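Local coordinates for protein putative transcriptional regulator MarR (Geobacillus stearothermophilus, PDB 2RDP) that probably regulates transcription as a MarR-family dimer, binding DNA through its winged-helix domains, at residues A[44-47]-A[48-52]; A[66-70]-A[71-75]; A[113-116]-A[117-121]; A[123-126]-A[127-130]; A[133-136]-A[137-141]. All coordinates share one frame; numbering follows the deposited sequence.

Interaction 1 (A[44-47]-A[48-52]); sequences QFVA and LQWLL
Leu48 leans back on Gln44 one turn earlier in helix 42-54, a helix of the MarR-family winged-helix domain. Leu48 N donates to Gln44 O at 2.8 Å. With CG beside the backbone N (chi1 -66°), the leucine branch covers the same oxygen, its CG 3.2 Å from Gln44 O, and packs on Ile110 and Leu102. Next, Gln49 N bonds Phe45 O at 2.9 Å. The Gln49 chain starts out with CG anti to N (chi1 158°), then bends, which lays NE2 4.0 Å above the centre of the Trp50 ring; NE2 is held there by Glu53 and, weakly, by Tyr22 of the second subunit. Gln49 OE1 lies near Val46 O, but both are acceptors and no bond forms. Trp50 N donates to Val46 O at 3.0 Å. The Trp50 indole lies side by side with Val46, whose CG1 sits 3.7 Å from Trp50 CD1, so one methyl braces the pyrrole part of the ring; the Tyr22 ring of the second subunit also meets this indole. Finally, Leu51 N bonds Ala47 O at 3.1 Å, and Leu51 CG packs 3.6 Å from Ala47 O.

Interaction 2 (A[66-70]-A[71-75]); sequences MYLAC and STTTD
The flat groups here are the peptide carbonyls of Cys70 and Ala69, gripped by Thr74 and Thr73 at the start of helix 70-82, probably the DNA-recognition helix of the winged-helix fold. Thr74 approaches the Cys70 carbonyl from both faces of its plane: OG1 stands above one face, 37° out of the plane and 2.8 Å from Cys70 O, while Thr74 N comes in slightly tilted from the other at 3.0 Å. Ala69, in the N-cap position, has its carbonyl used in a similar double way. Thr73 N lies in the carbonyl plane, 3.1 Å from Ala69 O, and Thr73 OG1 donates from 40° above it at 3.0 Å. Both threonines fold their hydroxyls back beside their own backbone N (chi1 -49° in Thr73), which brings OG1 within bonding distance of the carbonyl four residues earlier and lets one residue supply two donors to one oxygen.

Thr73 OG1 also rests against Leu68 CB at 3.4 Å, where the loop enters the helix, and Val59 and Ser63 of helix 59-66 touch the same threonine. A valine in place of Thr73 would probably leave Ala69 O with the backbone donor but without its hydroxyl partner, weakening the hold on the first turn. Leu68 CD1 also brushes Thr72 CG2. Here a water accepts from Ala69 N at 3.0 Å and joins it to Thr72 OG1, 2.7 Å away from the same water.

Interaction 3 (A[113-116]-A[117-121]); sequences VIEK and RQRDL
Helix 104-124, a long helix packed against the second subunit of the MarR dimer, carries this contact, in which Val113 to Lys116 meet Arg117 to Asp120 one turn on. Four backbone bonds join them, from Arg117 N to Val113 O through Asp120 N to Lys116 O. Ile114 lies across Gln118, and its CG2, anti to the backbone N, touches Gln118 NE2 at 3.6 Å. Arg119 folds back along the outer surface: Glu115 CG meets the guanidinium at its edge, 3.6 Å from Arg119 NH2, while Lys116 CA lies 3.9 Å above one face, toward the rim. The Glu115 carboxylate is turned 71° from the guanidinium plane, and its OE2 stays 4.4 Å from Arg119 NE, too far for a salt bridge. Lys116 NZ and Arg119 NH1 come within 4.4 Å of each other; a water accepts from both, weakly from the arginine, which may soften the repulsion between them. The charged ends of Arg117 and Asp120 have partners outside this turn: Glu17 of the second subunit and Arg30, respectively. Val113 packs on Ile34 and Leu35 of helix 10-35 and on Phe45 of helix 42-54, while Ile114 packs on Arg21 of the second subunit.

Interaction 4 (A[123-126]-A[127-130]); sequences NVLE and SFSD
Phe128 N bonds Leu125 O at 3.0 Å, closing the turn that joins helices 104-124 and 130-147, the two C-terminal helices of a MarR-type subunit, whose packing with the second subunit helps build the dimer. The nitrogen lies well above the carbonyl plane, 58° out of it. The Phe128 ring turns one face to Leu125. The two side chains cross, and Leu125 CD2 sits over the middle of that face, 4.0 Å from the centroid of the Phe128 ring and only 7° off the normal, a well-centred CH-pi contact. Lys142 of the second subunit adds a cation-pi contact to this ring, and Phe136 of helix 130-147 meets it too. An alanine in place of Phe128 would probably open a gap beside the Leu125 methyl and leave Lys142 of the second subunit without its aromatic partner. A water lies near both Val124 O, at 2.7 Å, and Ser127 OG, at 2.8 Å. Ser127 OG stands between its own backbone N and carbonyl carbon (chi1 70°), a rotation that brings it to this water. Ser129 follows at the N-cap of the next helix. On the turn itself, Phe128 CB stays 3.4 Å from Leu125 O.

Interaction 5 (A[133-136]-A[137-141]); sequences IVVF and ERCLR
Phe136 and Leu140, one turn apart on helix 130-147, cross obliquely so that a leucine methyl lies over one aromatic face. A chi1 of -178° sets the Phe136 ring beside its own carbonyl carbon, leaning slightly to the side where Leu140 follows; Leu140 CD1 comes down on it 3.9 Å from the centroid of the Phe136 ring. The methyl is displaced toward the rim, 27° off the normal and nearest Phe136 CE2 at 3.6 Å, an off-centre CH-pi contact.

Arg138 points the other way, back over the preceding turn. Its guanidinium lies with one face toward Val134 O and Val135 CA, and passes across both valines at a slant: NH2 touches Val134 CG1 at 3.4 Å and NH1 comes to 3.8 Å from Val135 CG2. Val134 O is also gripped by Arg138 N and by a water 2.7 Å away; the same water donates weakly to Glu137 OE2. The Glu137 chain is extended, and its OE1 offers the lone pair away from OE2 to Arg141. Glu137 OE1 lies in the Arg141 guanidinium plane, 2.7 Å from Arg141 NH2; this is a salt bridge along the helix, with a second, weak bond from Arg141 NE.

Backbone bonds from Glu137, Arg138, Cys139 and Leu140 hold the turn; Cys139 SG is covalently linked to a beta-mercaptoethanol, probably from the crystallisation liquor. The helix runs against its mate in the dimer: Val135 packs on Val135 of the second subunit, Phe136 on Cys139 of that chain, and Glu137 on Leu16 of that chain.

The five contacts come in series along the chain and fall into two regions. Interactions 1 and 2, centres 13 Å apart, belong to the winged-helix part and meet where Met66 packs on Val46, Ala47 and Trp50. Interactions 3, 4 and 5 occupy helices 104-124 and 130-147 and the turn between them; interactions 4 and 5 touch through Phe128 with Ile133 and Phe136. Phe45, packed on Val113 and Arg117, ties interaction 1 to interaction 3, whereas interaction 2 lies about 38 Å, centre to centre, from interaction 4. All five reach the second subunit, interaction 2 through Tyr67 alone, consistent with long helices that pair the chains and thereby position the DNA-binding parts.

Interaction 1 (A[44-47]-A[48-52])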
# COMPACT_ATOMS: atom_id res chain seq x y z
N GLN A 44 -3.62 7.43 11.49
CA GLN A 44 -3.86 7.09 12.87
C GLN A 44 -3.90 5.57 13.06
O GLN A 44 -3.28 5.05 14.00
CB GLN A 44 -5.11 7.77 13.42
CG GLN A 44 -5.01 9.29 13.45
CD GLN A 44 -6.37 9.96 13.73
OE1 GLN A 44 -7.41 9.33 13.70
NE2 GLN A 44 -6.34 11.25 13.99
N PHE A 45 -4.58 4.85 12.17
CA PHE A 45 -4.44 3.39 12.13
C PHE A 45 -2.95 2.93 12.16
O PHE A 45 -2.55 2.18 13.07
CB PHE A 45 -5.22 2.76 10.96
CG PHE A 45 -4.98 1.28 10.83
CD1 PHE A 45 -5.61 0.38 11.67
CD2 PHE A 45 -4.06 0.81 9.90
CE1 PHE A 45 -5.35 -0.98 11.58
CE2 PHE A 45 -3.80 -0.58 9.78
CZ PHE A 45 -4.47 -1.47 10.64
N VAL A 46 -2.14 3.42 11.23
CA VAL A 46 -0.72 3.03 11.19
C VAL A 46 -0.01 3.34 12.52
O VAL A 46 0.69 2.48 13.08
CB VAL A 46 0.01 3.70 10.01
CG1 VAL A 46 1.49 3.37 10.01
CG2 VAL A 46 -0.63 3.25 8.65
N ALA A 47 -0.20 4.57 13.03
CA ALA A 47 0.42 5.00 14.27
C ALA A 47 0.03 4.07 15.43
O ALA A 47 0.91 3.57 16.15
CB ALA A 47 0.05 6.45 14.58
N LEU A 48 -1.28 3.85 15.60
CA LEU A 48 -1.83 3.00 16.65
C LEU A 48 -1.37 1.54 16.59
O LEU A 48 -1.03 0.95 17.61
CB LEU A 48 -3.36 3.07 16.66
CG LEU A 48 -4.02 4.41 17.03
CD1 LEU A 48 -5.50 4.37 16.72
CD2 LEU A 48 -3.79 4.75 18.47
N GLN A 49 -1.39 0.97 15.40
CA GLN A 49 -0.87 -0.37 15.18
C GLN A 49 0.63 -0.49 15.56
O GLN A 49 1.03 -1.50 16.09
CB GLN A 49 -1.16 -0.77 13.72
CG GLN A 49 -0.27 -1.89 13.15
CD GLN A 49 0.89 -1.40 12.24
OE1 GLN A 49 0.74 -0.43 11.48
NE2 GLN A 49 2.05 -2.11 12.31
N TRP A 50 1.44 0.54 15.30
CA TRP A 50 2.86 0.53 15.72
C TRP A 50 2.99 0.51 17.24
O TRP A 50 3.82 -0.20 17.78
CB TRP A 50 3.65 1.73 15.14
CG TRP A 50 4.13 1.52 13.75
CD1 TRP A 50 3.81 2.27 12.65
CD2 TRP A 50 5.00 0.49 13.29
NE1 TRP A 50 4.42 1.76 11.53
CE2 TRP A 50 5.16 0.67 11.90
CE3 TRP A 50 5.66 -0.59 13.93
CZ2 TRP A 50 5.95 -0.20 11.11
CZ3 TRP A 50 6.46 -1.44 13.15
CH2 TRP A 50 6.60 -1.23 11.76
N LEU A 51 2.17 1.30 17.92
CA LEU A 51 2.16 1.32 19.38
C LEU A 51 1.66 0.00 19.97
O LEU A 51 2.18 -0.46 20.99
CB LEU A 51 1.29 2.48 19.87
CG LEU A 51 1.83 3.89 19.63
CD1 LEU A 51 0.73 4.90 19.85
CD2 LEU A 51 3.02 4.17 20.51
N LEU A 52 0.64 -0.59 19.36
CA LEU A 52 0.15 -1.90 19.78
C LEU A 52 1.27 -2.95 19.63
O LEU A 52 1.53 -3.71 20.56
CB LEU A 52 -1.09 -2.32 18.97
CG LEU A 52 -1.83 -3.63 19.31
CD1 LEU A 52 -2.57 -3.51 20.61
CD2 LEU A 52 -2.78 -4.05 18.18

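Interaction 2 (A[66-70]-A[71-75])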
# COMPACT_ATOMS: atom_id res chain seq x y z
N MSE A 66 7.26 5.09 10.49
CA MSE A 66 6.23 5.49 9.54
C MSE A 66 6.79 6.22 8.37
O MSE A 66 6.04 6.54 7.44
CB MSE A 66 5.23 6.39 10.23
CG MSE A 66 4.45 5.68 11.28
SE MSE A 66 3.07 6.80 12.08
CE MSE A 66 1.87 7.13 10.54
N TYR A 67 8.11 6.48 8.41
CA TYR A 67 8.83 7.18 7.36
C TYR A 67 8.33 8.61 7.15
O TYR A 67 8.29 9.09 6.03
CB TYR A 67 8.80 6.38 6.04
CG TYR A 67 9.49 5.03 6.18
CD1 TYR A 67 10.89 4.96 6.29
CD2 TYR A 67 8.75 3.85 6.22
CE1 TYR A 67 11.53 3.74 6.45
CE2 TYR A 67 9.38 2.62 6.37
CZ TYR A 67 10.76 2.58 6.49
OH TYR A 67 11.42 1.38 6.64
N LEU A 68 7.97 9.28 8.26
CA LEU A 68 7.49 10.66 8.25
C LEU A 68 8.54 11.59 8.84
O LEU A 68 9.36 11.11 9.62
CB LEU A 68 6.19 10.79 9.06
CG LEU A 68 5.03 9.95 8.53
CD1 LEU A 68 3.87 10.04 9.50
CD2 LEU A 68 4.62 10.41 7.08
N ALA A 69 8.51 12.88 8.48
CA ALA A 69 9.21 13.91 9.27
C ALA A 69 8.62 14.02 10.67
O ALA A 69 7.47 13.69 10.92
CB ALA A 69 9.22 15.28 8.57
N CYS A 70 9.44 14.46 11.60
CA CYS A 70 9.05 14.75 12.97
C CYS A 70 7.87 15.71 13.14
O CYS A 70 7.03 15.47 13.97
CB CYS A 70 10.28 15.26 13.71
SG CYS A 70 11.30 13.85 14.13
N SER A 71 7.82 16.78 12.34
CA SER A 71 6.73 17.76 12.38
C SER A 71 5.39 17.09 12.10
O SER A 71 4.42 17.28 12.83
CB SER A 71 6.98 18.91 11.38
OG SER A 71 6.95 18.42 10.04
N THR A 72 5.34 16.30 11.03
CA THR A 72 4.16 15.50 10.64
C THR A 72 3.73 14.53 11.72
O THR A 72 2.53 14.41 12.02
CB THR A 72 4.44 14.69 9.35
OG1 THR A 72 5.10 15.55 8.40
CG2 THR A 72 3.15 14.13 8.72
N THR A 73 4.69 13.83 12.32
CA THR A 73 4.35 12.84 13.31
C THR A 73 3.83 13.49 14.60
O THR A 73 2.99 12.94 15.26
CB THR A 73 5.54 11.95 13.63
OG1 THR A 73 6.09 11.48 12.40
CG2 THR A 73 5.10 10.76 14.50
N THR A 74 4.32 14.68 14.92
CA THR A 74 3.92 15.42 16.11
C THR A 74 2.48 15.91 15.98
O THR A 74 1.75 15.83 16.93
CB THR A 74 4.91 16.61 16.37
OG1 THR A 74 6.24 16.10 16.53
CG2 THR A 74 4.51 17.47 17.59
N ASP A 75 2.11 16.45 14.82
CA ASP A 75 0.72 16.86 14.54
C ASP A 75 -0.24 15.68 14.65
O ASP A 75 -1.34 15.82 15.15
CB ASP A 75 0.59 17.49 13.15
CG ASP A 75 1.35 18.84 13.01
OD1 ASP A 75 1.77 19.45 14.03
OD2 ASP A 75 1.52 19.29 11.85
O HOH W 1 6.45 13.94 6.64

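Interaction 3 (A[113-116]-A[117-121])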
# COMPACT_ATOMS: atom_id res chain seq x y z
N VAL A 113 -10.35 -2.95 14.30
CA VAL A 113 -10.06 -2.77 12.87
C VAL A 113 -9.27 -3.97 12.34
O VAL A 113 -9.58 -4.52 11.30
CB VAL A 113 -9.31 -1.43 12.56
CG1 VAL A 113 -8.84 -1.38 11.10
CG2 VAL A 113 -10.18 -0.24 12.91
N ILE A 114 -8.26 -4.39 13.09
CA ILE A 114 -7.47 -5.55 12.73
C ILE A 114 -8.29 -6.85 12.61
O ILE A 114 -8.09 -7.63 11.69
CB ILE A 114 -6.25 -5.71 13.65
CG1 ILE A 114 -5.17 -4.71 13.22
CG2 ILE A 114 -5.72 -7.16 13.59
CD1 ILE A 114 -4.06 -4.55 14.23
N GLU A 115 -9.24 -7.04 13.51
CA GLU A 115 -10.12 -8.21 13.48
C GLU A 115 -11.02 -8.22 12.23
O GLU A 115 -11.22 -9.26 11.60
CB GLU A 115 -10.94 -8.25 14.75
CG GLU A 115 -12.03 -9.31 14.74
CD GLU A 115 -12.56 -9.59 16.15
OE1 GLU A 115 -12.24 -8.79 17.08
OE2 GLU A 115 -13.28 -10.61 16.33
N LYS A 116 -11.50 -7.04 11.86
CA LYS A 116 -12.28 -6.86 10.65
C LYS A 116 -11.42 -7.10 9.39
O LYS A 116 -11.91 -7.67 8.42
CB LYS A 116 -12.92 -5.46 10.70
CG LYS A 116 -13.75 -5.07 9.49
CD LYS A 116 -15.14 -5.71 9.44
CE LYS A 116 -15.60 -5.99 7.98
NZ LYS A 116 -14.94 -7.21 7.34
N ARG A 117 -10.14 -6.70 9.44
CA ARG A 117 -9.15 -6.94 8.37
C ARG A 117 -8.86 -8.43 8.21
O ARG A 117 -8.72 -8.94 7.09
CB ARG A 117 -7.83 -6.19 8.64
CG ARG A 117 -7.89 -4.67 8.38
CD ARG A 117 -6.55 -3.96 8.68
NE ARG A 117 -5.53 -4.43 7.74
CZ ARG A 117 -5.15 -3.81 6.63
NH1 ARG A 117 -5.68 -2.63 6.29
NH2 ARG A 117 -4.23 -4.37 5.85
N GLN A 118 -8.80 -9.12 9.34
CA GLN A 118 -8.64 -10.56 9.38
C GLN A 118 -9.84 -11.31 8.82
O GLN A 118 -9.67 -12.24 8.05
CB GLN A 118 -8.40 -11.02 10.82
CG GLN A 118 -6.99 -10.77 11.32
CD GLN A 118 -6.92 -10.95 12.80
OE1 GLN A 118 -7.92 -11.20 13.43
NE2 GLN A 118 -5.76 -10.78 13.37
N ARG A 119 -11.05 -10.93 9.22
CA ARG A 119 -12.28 -11.50 8.66
C ARG A 119 -12.36 -11.26 7.16
O ARG A 119 -12.66 -12.19 6.42
CB ARG A 119 -13.53 -10.95 9.37
CG ARG A 119 -13.83 -11.72 10.61
CD ARG A 119 -15.12 -11.29 11.30
NE ARG A 119 -14.83 -10.23 12.26
CZ ARG A 119 -15.36 -9.01 12.21
NH1 ARG A 119 -16.25 -8.69 11.26
NH2 ARG A 119 -14.99 -8.11 13.12
N ASP A 120 -12.04 -10.05 6.70
CA ASP A 120 -12.05 -9.69 5.29
C ASP A 120 -11.11 -10.57 4.46
O ASP A 120 -11.49 -11.08 3.39
CB ASP A 120 -11.68 -8.20 5.13
CG ASP A 120 -11.75 -7.71 3.66
OD1 ASP A 120 -12.84 -7.75 3.04
OD2 ASP A 120 -10.72 -7.24 3.14
N LEU A 121 -9.90 -10.78 4.97
CA LEU A 121 -8.93 -11.68 4.36
C LEU A 121 -9.38 -13.13 4.39
O LEU A 121 -9.23 -13.84 3.39
CB LEU A 121 -7.58 -11.50 5.03
CG LEU A 121 -6.42 -12.33 4.48
CD1 LEU A 121 -6.01 -11.92 3.06
CD2 LEU A 121 -5.25 -12.20 5.47
O HOH W 2 -16.50 -9.93 8.20

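Interaction 4 (A[123-126]-A[127-130])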
# COMPACT_ATOMS: atom_id res chain seq x y z
N ASN A 123 -12.23 -14.18 4.05
CA ASN A 123 -13.18 -14.29 2.91
C ASN A 123 -12.50 -14.37 1.57
O ASN A 123 -12.94 -15.12 0.71
CB ASN A 123 -14.20 -13.12 2.88
CG ASN A 123 -15.19 -13.18 4.04
OD1 ASN A 123 -15.50 -14.27 4.54
ND2 ASN A 123 -15.69 -12.03 4.47
N VAL A 124 -11.45 -13.59 1.37
CA VAL A 124 -10.63 -13.66 0.15
C VAL A 124 -9.95 -15.02 0.00
O VAL A 124 -9.81 -15.53 -1.10
CB VAL A 124 -9.57 -12.54 0.14
CG1 VAL A 124 -8.60 -12.69 -1.05
CG2 VAL A 124 -10.24 -11.15 0.18
N LEU A 125 -9.54 -15.60 1.12
CA LEU A 125 -8.76 -16.83 1.15
C LEU A 125 -9.57 -18.11 1.16
O LEU A 125 -8.98 -19.18 1.19
CB LEU A 125 -7.82 -16.86 2.37
CG LEU A 125 -6.66 -15.86 2.40
CD1 LEU A 125 -5.94 -15.99 3.75
CD2 LEU A 125 -5.70 -16.06 1.29
N GLU A 126 -10.90 -18.02 1.15
CA GLU A 126 -11.72 -19.21 1.36
C GLU A 126 -11.64 -20.21 0.23
O GLU A 126 -11.93 -21.39 0.43
CB GLU A 126 -13.17 -18.88 1.73
CG GLU A 126 -14.12 -18.54 0.57
CD GLU A 126 -15.28 -17.64 1.04
OE1 GLU A 126 -15.89 -17.97 2.09
OE2 GLU A 126 -15.56 -16.59 0.37
N SER A 127 -11.20 -19.76 -0.94
CA SER A 127 -11.01 -20.66 -2.07
C SER A 127 -9.59 -21.23 -2.18
O SER A 127 -9.35 -22.08 -3.03
CB SER A 127 -11.42 -20.00 -3.39
OG SER A 127 -10.49 -18.99 -3.72
N PHE A 128 -8.66 -20.80 -1.34
CA PHE A 128 -7.38 -21.49 -1.25
C PHE A 128 -7.58 -22.79 -0.50
O PHE A 128 -8.33 -22.83 0.49
CB PHE A 128 -6.37 -20.65 -0.50
CG PHE A 128 -5.85 -19.46 -1.26
CD1 PHE A 128 -6.72 -18.51 -1.80
CD2 PHE A 128 -4.46 -19.25 -1.36
CE1 PHE A 128 -6.21 -17.38 -2.50
CE2 PHE A 128 -3.93 -18.15 -2.03
CZ PHE A 128 -4.81 -17.20 -2.61
N SER A 129 -6.93 -23.87 -0.96
CA SER A 129 -6.89 -25.13 -0.23
C SER A 129 -5.94 -25.04 0.98
O SER A 129 -5.09 -24.17 1.02
CB SER A 129 -6.44 -26.25 -1.17
OG SER A 129 -5.08 -26.09 -1.58
N ASP A 130 -6.05 -25.96 1.94
CA ASP A 130 -5.09 -26.08 3.04
C ASP A 130 -3.65 -25.95 2.55
O ASP A 130 -2.87 -25.19 3.13
CB ASP A 130 -5.23 -27.43 3.73
CG ASP A 130 -6.52 -27.56 4.53
OD1 ASP A 130 -7.29 -26.57 4.60
OD2 ASP A 130 -6.74 -28.64 5.09
O HOH W 3 -11.77 -16.92 -2.31

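Interaction 5 (A[133-136]-A[137-141])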
# COMPACT_ATOMS: atom_id res chain seq x y z
N ILE A 133 -2.63 -22.42 1.21
CA ILE A 133 -2.50 -21.43 2.29
C ILE A 133 -1.13 -21.51 2.96
O ILE A 133 -0.49 -20.52 3.24
CB ILE A 133 -3.69 -21.52 3.31
CG1 ILE A 133 -4.79 -20.56 2.85
CG2 ILE A 133 -3.24 -21.11 4.76
CD1 ILE A 133 -6.20 -21.09 3.15
N VAL A 134 -0.70 -22.73 3.20
CA VAL A 134 0.55 -22.98 3.86
C VAL A 134 1.77 -22.54 2.99
O VAL A 134 2.73 -21.92 3.49
CB VAL A 134 0.53 -24.47 4.34
CG1 VAL A 134 1.88 -25.11 4.38
CG2 VAL A 134 -0.13 -24.55 5.69
N VAL A 135 1.71 -22.84 1.69
CA VAL A 135 2.71 -22.41 0.70
C VAL A 135 2.73 -20.89 0.56
O VAL A 135 3.80 -20.24 0.61
CB VAL A 135 2.46 -23.10 -0.67
CG1 VAL A 135 3.21 -22.44 -1.79
CG2 VAL A 135 2.81 -24.60 -0.56
N PHE A 136 1.53 -20.34 0.40
CA PHE A 136 1.33 -18.92 0.32
C PHE A 136 1.99 -18.18 1.52
O PHE A 136 2.76 -17.25 1.33
CB PHE A 136 -0.16 -18.67 0.21
CG PHE A 136 -0.53 -17.24 0.08
CD1 PHE A 136 -0.18 -16.52 -1.05
CD2 PHE A 136 -1.24 -16.60 1.12
CE1 PHE A 136 -0.53 -15.18 -1.19
CE2 PHE A 136 -1.60 -15.23 1.01
CZ PHE A 136 -1.24 -14.54 -0.16
N GLU A 137 1.71 -18.62 2.74
CA GLU A 137 2.32 -18.04 3.91
C GLU A 137 3.85 -18.14 3.89
O GLU A 137 4.56 -17.21 4.26
CB GLU A 137 1.79 -18.73 5.17
CG GLU A 137 2.33 -18.12 6.48
CD GLU A 137 2.10 -19.02 7.67
OE1 GLU A 137 2.68 -18.75 8.73
OE2 GLU A 137 1.37 -20.04 7.52
N ARG A 138 4.33 -19.31 3.54
CA ARG A 138 5.74 -19.51 3.33
C ARG A 138 6.37 -18.48 2.36
O ARG A 138 7.41 -17.91 2.68
CB ARG A 138 5.97 -20.93 2.85
CG ARG A 138 7.16 -21.57 3.51
CD ARG A 138 7.33 -22.99 2.99
NE ARG A 138 6.51 -23.96 3.71
CZ ARG A 138 5.83 -24.95 3.13
NH1 ARG A 138 5.82 -25.07 1.79
NH2 ARG A 138 5.14 -25.80 3.90
N CYS A 139 5.72 -18.25 1.21
CA CYS A 139 6.16 -17.23 0.22
C CYS A 139 6.19 -15.81 0.75
O CYS A 139 7.16 -15.09 0.55
CB CYS A 139 5.23 -17.22 -1.03
SG CYS A 139 5.39 -18.72 -2.04
N LEU A 140 5.11 -15.40 1.38
CA LEU A 140 5.04 -14.10 2.04
C LEU A 140 6.08 -13.90 3.14
O LEU A 140 6.65 -12.83 3.28
CB LEU A 140 3.66 -13.93 2.64
CG LEU A 140 2.59 -13.87 1.57
CD1 LEU A 140 1.32 -13.65 2.33
CD2 LEU A 140 2.84 -12.74 0.46
N ARG A 141 6.30 -14.93 3.94
CA ARG A 141 7.28 -14.86 4.99
C ARG A 141 8.69 -14.63 4.38
O ARG A 141 9.41 -13.78 4.87
CB ARG A 141 7.20 -16.14 5.83
CG ARG A 141 7.48 -15.96 7.28
CD ARG A 141 7.13 -17.24 8.10
NE ARG A 141 5.74 -17.28 8.57
CZ ARG A 141 5.20 -16.43 9.45
NH1 ARG A 141 5.91 -15.42 9.94
NH2 ARG A 141 3.94 -16.57 9.82
O HOH W 4 3.58 -21.89 6.04